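Local coordinates for uncharacterized protein (Slackia heliotrinireducens DSM 20476, PDB 4S1P), which is a putative SGNH hydrolase, probably an esterase of the GDSL lipase/acylhydrolase family, whose natural substrate has not been established, at residues 75-80 / 124-129; 150-155 / 173-178. All coordinates share one frame; numbering follows the deposited sequence. Where two conformers were deposited one is given.

Contact 1 (75-80 / 124-129)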
loop_
_atom_site.group_PDB
_atom_site.type_symbol
_atom_site.label_atom_id
_atom_site.label_comp_id
_atom_site.label_asym_id
_atom_site.label_seq_id
_atom_site.Cartn_x
_atom_site.Cartn_y
_atom_site.Cartn_z
ATOM N N GLY A 75 -5.364 4.529 -8.048
ATOM C CA GLY A 75 -4.579 3.999 -9.172
ATOM C C GLY A 75 -4.917 2.616 -9.658
ATOM O O GLY A 75 -5.022 2.380 -10.864
ATOM N N PRO A 76 -5.074 1.650 -8.754
ATOM C CA PRO A 76 -5.403 0.318 -9.232
ATOM C C PRO A 76 -6.700 0.248 -10.019
ATOM O O PRO A 76 -6.850 -0.638 -10.870
ATOM C CB PRO A 76 -5.434 -0.524 -7.952
ATOM C CG PRO A 76 -4.565 0.240 -7.024
ATOM C CD PRO A 76 -4.851 1.666 -7.305
ATOM N N ALA A 77 -7.624 1.155 -9.723
ATOM C CA ALA A 77 -8.882 1.260 -10.465
ATOM C C ALA A 77 -8.778 2.064 -11.757
ATOM O O ALA A 77 -9.375 1.671 -12.780
ATOM C CB ALA A 77 -10.005 1.823 -9.602
ATOM N N THR A 78 -8.114 3.220 -11.701
ATOM C CA THR A 78 -8.098 4.150 -12.837
ATOM C C THR A 78 -6.923 3.954 -13.847
ATOM O O THR A 78 -7.054 4.312 -15.017
ATOM C CB THR A 78 -8.137 5.580 -12.342
ATOM O OG1 THR A 78 -7.004 5.836 -11.500
ATOM C CG2 THR A 78 -9.432 5.872 -11.555
ATOM N N SER A 79 -5.798 3.418 -13.358
ATOM C CA SER A 79 -4.637 3.081 -14.167
ATOM C C SER A 79 -4.185 1.666 -13.815
ATOM O O SER A 79 -3.087 1.468 -13.287
ATOM C CB SER A 79 -3.512 4.096 -13.950
ATOM O OG SER A 79 -3.884 5.391 -14.402
ATOM N N PRO A 80 -5.049 0.665 -14.074
ATOM C CA PRO A 80 -4.777 -0.697 -13.643
ATOM C C PRO A 80 -3.532 -1.291 -14.257
ATOM O O PRO A 80 -2.853 -2.081 -13.612
ATOM C CB PRO A 80 -6.033 -1.491 -14.070
ATOM C CG PRO A 80 -6.642 -0.640 -15.159
ATOM C CD PRO A 80 -6.385 0.771 -14.690
ATOM N N ASP A 124 -19.617 0.630 -6.245
ATOM C CA ASP A 124 -19.487 -0.798 -6.607
ATOM C C ASP A 124 -18.383 -1.010 -7.644
ATOM O O ASP A 124 -17.590 -1.954 -7.538
ATOM C CB ASP A 124 -20.795 -1.387 -7.133
ATOM C CG ASP A 124 -21.748 -1.827 -6.040
ATOM O OD1 ASP A 124 -21.376 -1.941 -4.858
ATOM O OD2 ASP A 124 -22.910 -2.074 -6.408
ATOM N N ASP A 125 -18.316 -0.126 -8.647
ATOM C CA ASP A 125 -17.319 -0.280 -9.721
ATOM C C ASP A 125 -15.920 -0.122 -9.126
ATOM O O ASP A 125 -15.025 -0.938 -9.375
ATOM C CB ASP A 125 -17.582 0.766 -10.809
ATOM C CG ASP A 125 -16.705 0.639 -12.056
ATOM O OD1 ASP A 125 -16.213 -0.440 -12.365
ATOM O OD2 ASP A 125 -16.601 1.641 -12.819
HETATM N N MSE A 126 -15.735 0.882 -8.277
HETATM C CA MSE A 126 -14.414 1.072 -7.674
HETATM C C MSE A 126 -14.048 -0.129 -6.798
HETATM O O MSE A 126 -12.909 -0.598 -6.797
HETATM C CB MSE A 126 -14.333 2.362 -6.860
HETATM C CG MSE A 126 -12.908 2.579 -6.357
HETATM SE SE MSE A 126 -12.692 4.324 -5.522
HETATM C CE MSE A 126 -10.760 4.202 -5.279
ATOM N N SER A 127 -15.011 -0.595 -6.008
ATOM C CA SER A 127 -14.825 -1.732 -5.100
ATOM C C SER A 127 -14.303 -2.947 -5.869
ATOM O O SER A 127 -13.352 -3.605 -5.445
ATOM C CB SER A 127 -16.148 -2.058 -4.377
ATOM O OG SER A 127 -16.540 -1.030 -3.420
ATOM N N LEU A 128 -14.939 -3.232 -6.998
ATOM C CA LEU A 128 -14.619 -4.433 -7.763
ATOM C C LEU A 128 -13.309 -4.250 -8.498
ATOM O O LEU A 128 -12.476 -5.154 -8.540
ATOM C CB LEU A 128 -15.747 -4.759 -8.741
ATOM C CG LEU A 128 -17.111 -5.088 -8.111
ATOM C CD1 LEU A 128 -18.155 -5.432 -9.155
ATOM C CD2 LEU A 128 -16.978 -6.209 -7.104
ATOM N N ARG A 129 -13.114 -3.072 -9.080
ATOM C CA ARG A 129 -11.862 -2.812 -9.783
ATOM C C ARG A 129 -10.648 -2.903 -8.877
ATOM O O ARG A 129 -9.595 -3.481 -9.233
ATOM C CB ARG A 129 -11.888 -1.476 -10.479
ATOM C CG ARG A 129 -12.831 -1.437 -11.675
ATOM C CD ARG A 129 -12.902 -0.073 -12.349
ATOM N NE ARG A 129 -13.748 -0.098 -13.549
ATOM C CZ ARG A 129 -13.366 -0.447 -14.779
ATOM N NH1 ARG A 129 -12.138 -0.845 -15.025
ATOM N NH2 ARG A 129 -14.248 -0.406 -15.783
HETATM O O HOH W 1 -9.669 -1.167 -13.335
#
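Ala77 and Arg129 meet methyl to methylene: CB of Ala77 lies 3.9 Å from CB of Arg129, and their CA atoms are just 5.1 Å apart, which brings the short helix 75-78 very close to helix 123-141. The same methyl also meets selenomethionine Met126, one turn earlier, whose CG comes in roughly at right angles to the Arg129 direction, 4.4 Å from Ala77 CB. From CB outward Arg129 leaves the apolar patch. CG stands anti to the carbonyl carbon (chi1 -70°), and the chain then runs extended to NE, passing the carbonyl of Ala77 with CD 4.0 Å from Ala77 O. In one of two deposited conformers the guanidinium has two partners, a hold less certain than the Ala77 contact. NE forms a salt bridge with Asp125 OD1 at 2.8 Å, a bent bond (136° at the hydrogen) that reaches the oxygen from above the carboxylate plane. NH1 donates to a water in the guanidinium plane, 3.0 Å from NH1, and that water in turn donates to Ala77 O, bridging the two segments, which share no direct hydrogen bond. Pro76 turns its ring to Met130, Ala133 and Phe134 farther along the same long helix, and its side chain is about 8 Å from a bound unknown ligand. Such helix-on-helix packing beside a parallel sheet belongs to the three-layer alpha/beta/alpha fold of SGNH hydrolases.

Contact 2 (150-155 / 173-178); sequences APFRAG and SRLAAL
Leu175 pushes its isopropyl end into the angle between the Pro151 ring and the Phe152 ring. Its CD2 methyl is shared by both: 3.8 Å from Pro151 CB and 3.8 Å from Phe152 CD1, with Phe152 CE1 only slightly farther at 4.0 Å. The second methyl, CD1, stays with the proline, 3.9 Å from Pro151 CB, so the ring carbons CB and CG each touch both branches of the leucine. What extends Leu175 across the gap is its first torsion, with CG anti to the backbone N (chi1 178°). It spans a gap in which the nearest CA atoms, those of Pro151 and Leu175, are 7.9 Å apart. Phe152 sets off less directly, but its ring swings back to meet the leucine methyl at an oblique angle. That ring is also stacked with Trp107 and meets Tyr161 edge-to-face, aromatic neighbours that probably steady the surface Leu175 packs on. Leu160 of helix 157-160 touches both Phe152 and Leu175. With no hydrogen bond or salt bridge between the segments, helices 149-154 and 170-184 are held here by dispersion and the exclusion of water, which depend on shape fit and set no precise bond direction.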
loop_
_atom_site.group_PDB
_atom_site.type_symbol
_atom_site.label_atom_id
_atom_site.label_comp_id
_atom_site.label_asym_id
_atom_site.label_seq_id
_atom_site.Cartn_x
_atom_site.Cartn_y
_atom_site.Cartn_z
ATOM N N ALA A 150 -11.080 -5.582 2.943
ATOM C CA ALA A 150 -12.042 -6.530 3.537
ATOM C C ALA A 150 -12.540 -6.065 4.924
ATOM O O ALA A 150 -13.759 -5.913 5.104
ATOM C CB ALA A 150 -11.463 -7.946 3.572
ATOM N N PRO A 151 -11.622 -5.782 5.867
ATOM C CA PRO A 151 -12.141 -5.313 7.154
ATOM C C PRO A 151 -12.723 -3.913 7.115
ATOM O O PRO A 151 -13.571 -3.578 7.946
ATOM C CB PRO A 151 -10.945 -5.427 8.086
ATOM C CG PRO A 151 -9.717 -5.431 7.182
ATOM C CD PRO A 151 -10.192 -6.164 5.942
ATOM N N PHE A 152 -12.314 -3.086 6.157
ATOM C CA PHE A 152 -13.022 -1.816 5.950
ATOM C C PHE A 152 -14.493 -2.060 5.622
ATOM O O PHE A 152 -15.346 -1.383 6.146
ATOM C CB PHE A 152 -12.388 -0.947 4.827
ATOM C CG PHE A 152 -11.518 0.154 5.344
ATOM C CD1 PHE A 152 -10.391 -0.119 6.111
ATOM C CD2 PHE A 152 -11.832 1.489 5.068
ATOM C CE1 PHE A 152 -9.590 0.899 6.574
ATOM C CE2 PHE A 152 -11.006 2.512 5.529
ATOM C CZ PHE A 152 -9.904 2.210 6.267
ATOM N N ARG A 153 -14.764 -3.020 4.733
ATOM C CA ARG A 153 -16.121 -3.350 4.330
ATOM C C ARG A 153 -16.905 -3.935 5.520
ATOM O O ARG A 153 -18.084 -3.627 5.690
ATOM C CB ARG A 153 -16.080 -4.350 3.159
ATOM C CG ARG A 153 -17.404 -4.944 2.681
ATOM C CD ARG A 153 -17.863 -4.312 1.404
ATOM N NE ARG A 153 -19.249 -4.639 1.090
ATOM C CZ ARG A 153 -19.827 -4.320 -0.065
ATOM N NH1 ARG A 153 -19.135 -3.678 -1.009
ATOM N NH2 ARG A 153 -21.094 -4.669 -0.286
ATOM N N ALA A 154 -16.254 -4.810 6.286
ATOM C CA ALA A 154 -16.873 -5.448 7.442
ATOM C C ALA A 154 -17.127 -4.468 8.566
ATOM O O ALA A 154 -18.013 -4.695 9.395
ATOM C CB ALA A 154 -16.003 -6.591 7.949
ATOM N N GLY A 155 -16.362 -3.380 8.596
ATOM C CA GLY A 155 -16.372 -2.433 9.712
ATOM C C GLY A 155 -17.279 -1.239 9.491
ATOM O O GLY A 155 -18.098 -1.200 8.558
ATOM N N SER A 173 -6.150 3.593 10.216
ATOM C CA SER A 173 -4.717 3.321 10.166
ATOM C C SER A 173 -4.297 2.181 11.081
ATOM O O SER A 173 -3.428 1.382 10.748
ATOM C CB SER A 173 -3.915 4.555 10.474
ATOM O OG SER A 173 -4.126 5.538 9.467
ATOM N N ARG A 174 -4.901 2.130 12.265
ATOM C CA ARG A 174 -4.617 1.040 13.178
ATOM C C ARG A 174 -5.015 -0.300 12.573
ATOM O O ARG A 174 -4.282 -1.290 12.652
ATOM C CB ARG A 174 -5.296 1.286 14.514
ATOM C CG ARG A 174 -5.017 0.184 15.522
ATOM C CD ARG A 174 -5.599 0.536 16.871
ATOM N NE ARG A 174 -5.380 -0.561 17.808
ATOM C CZ ARG A 174 -6.174 -1.621 17.949
ATOM N NH1 ARG A 174 -7.291 -1.758 17.223
ATOM N NH2 ARG A 174 -5.847 -2.553 18.838
ATOM N N LEU A 175 -6.160 -0.315 11.896
ATOM C CA LEU A 175 -6.612 -1.481 11.238
ATOM C C LEU A 175 -5.633 -1.893 10.122
ATOM O O LEU A 175 -5.251 -3.059 10.006
ATOM C CB LEU A 175 -7.981 -1.221 10.645
ATOM C CG LEU A 175 -8.569 -2.385 9.872
ATOM C CD1 LEU A 175 -8.674 -3.651 10.727
ATOM C CD2 LEU A 175 -9.925 -1.979 9.334
ATOM N N ALA A 176 -5.183 -0.934 9.339
ATOM C CA ALA A 176 -4.177 -1.265 8.309
ATOM C C ALA A 176 -2.909 -1.857 8.913
ATOM O O ALA A 176 -2.385 -2.819 8.401
ATOM C CB ALA A 176 -3.848 -0.038 7.529
ATOM N N ALA A 177 -2.428 -1.265 9.999
ATOM C CA ALA A 177 -1.249 -1.793 10.682
ATOM C C ALA A 177 -1.473 -3.218 11.154
ATOM O O ALA A 177 -0.589 -4.053 11.035
ATOM C CB ALA A 177 -0.847 -0.909 11.845
ATOM N N LEU A 178 -2.644 -3.490 11.721
ATOM C CA LEU A 178 -2.939 -4.844 12.220
ATOM C C LEU A 178 -3.008 -5.860 11.082
ATOM O O LEU A 178 -2.487 -6.980 11.185
ATOM C CB LEU A 178 -4.242 -4.862 13.029
ATOM C CG LEU A 178 -4.199 -4.150 14.371
ATOM C CD1 LEU A 178 -5.630 -3.980 14.841
ATOM C CD2 LEU A 178 -3.334 -4.883 15.383
#

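From the N terminus, the chain has laid down strands 4-10, 29-35 and 66-69 before it reaches helix 75-78. Contact 1 then closes a loop of 43 residues, holding nearly all of helix 80-96, strand 100-105 and helix 114-119, when helix 123-141 comes back to the short helix. Strand 144-147, the last in the sheet, follows before contact 2 opens. That contact closes a shorter loop of 17 residues without a strand, joining helix 149-154 to the C-terminal helix 170-184. The two are in series, neither nested nor crossed. The centres of contacts 1 and 2 lie about 19 Å apart, their nearest atoms about 4 Å. Each ties a different helix pair beside one parallel sheet.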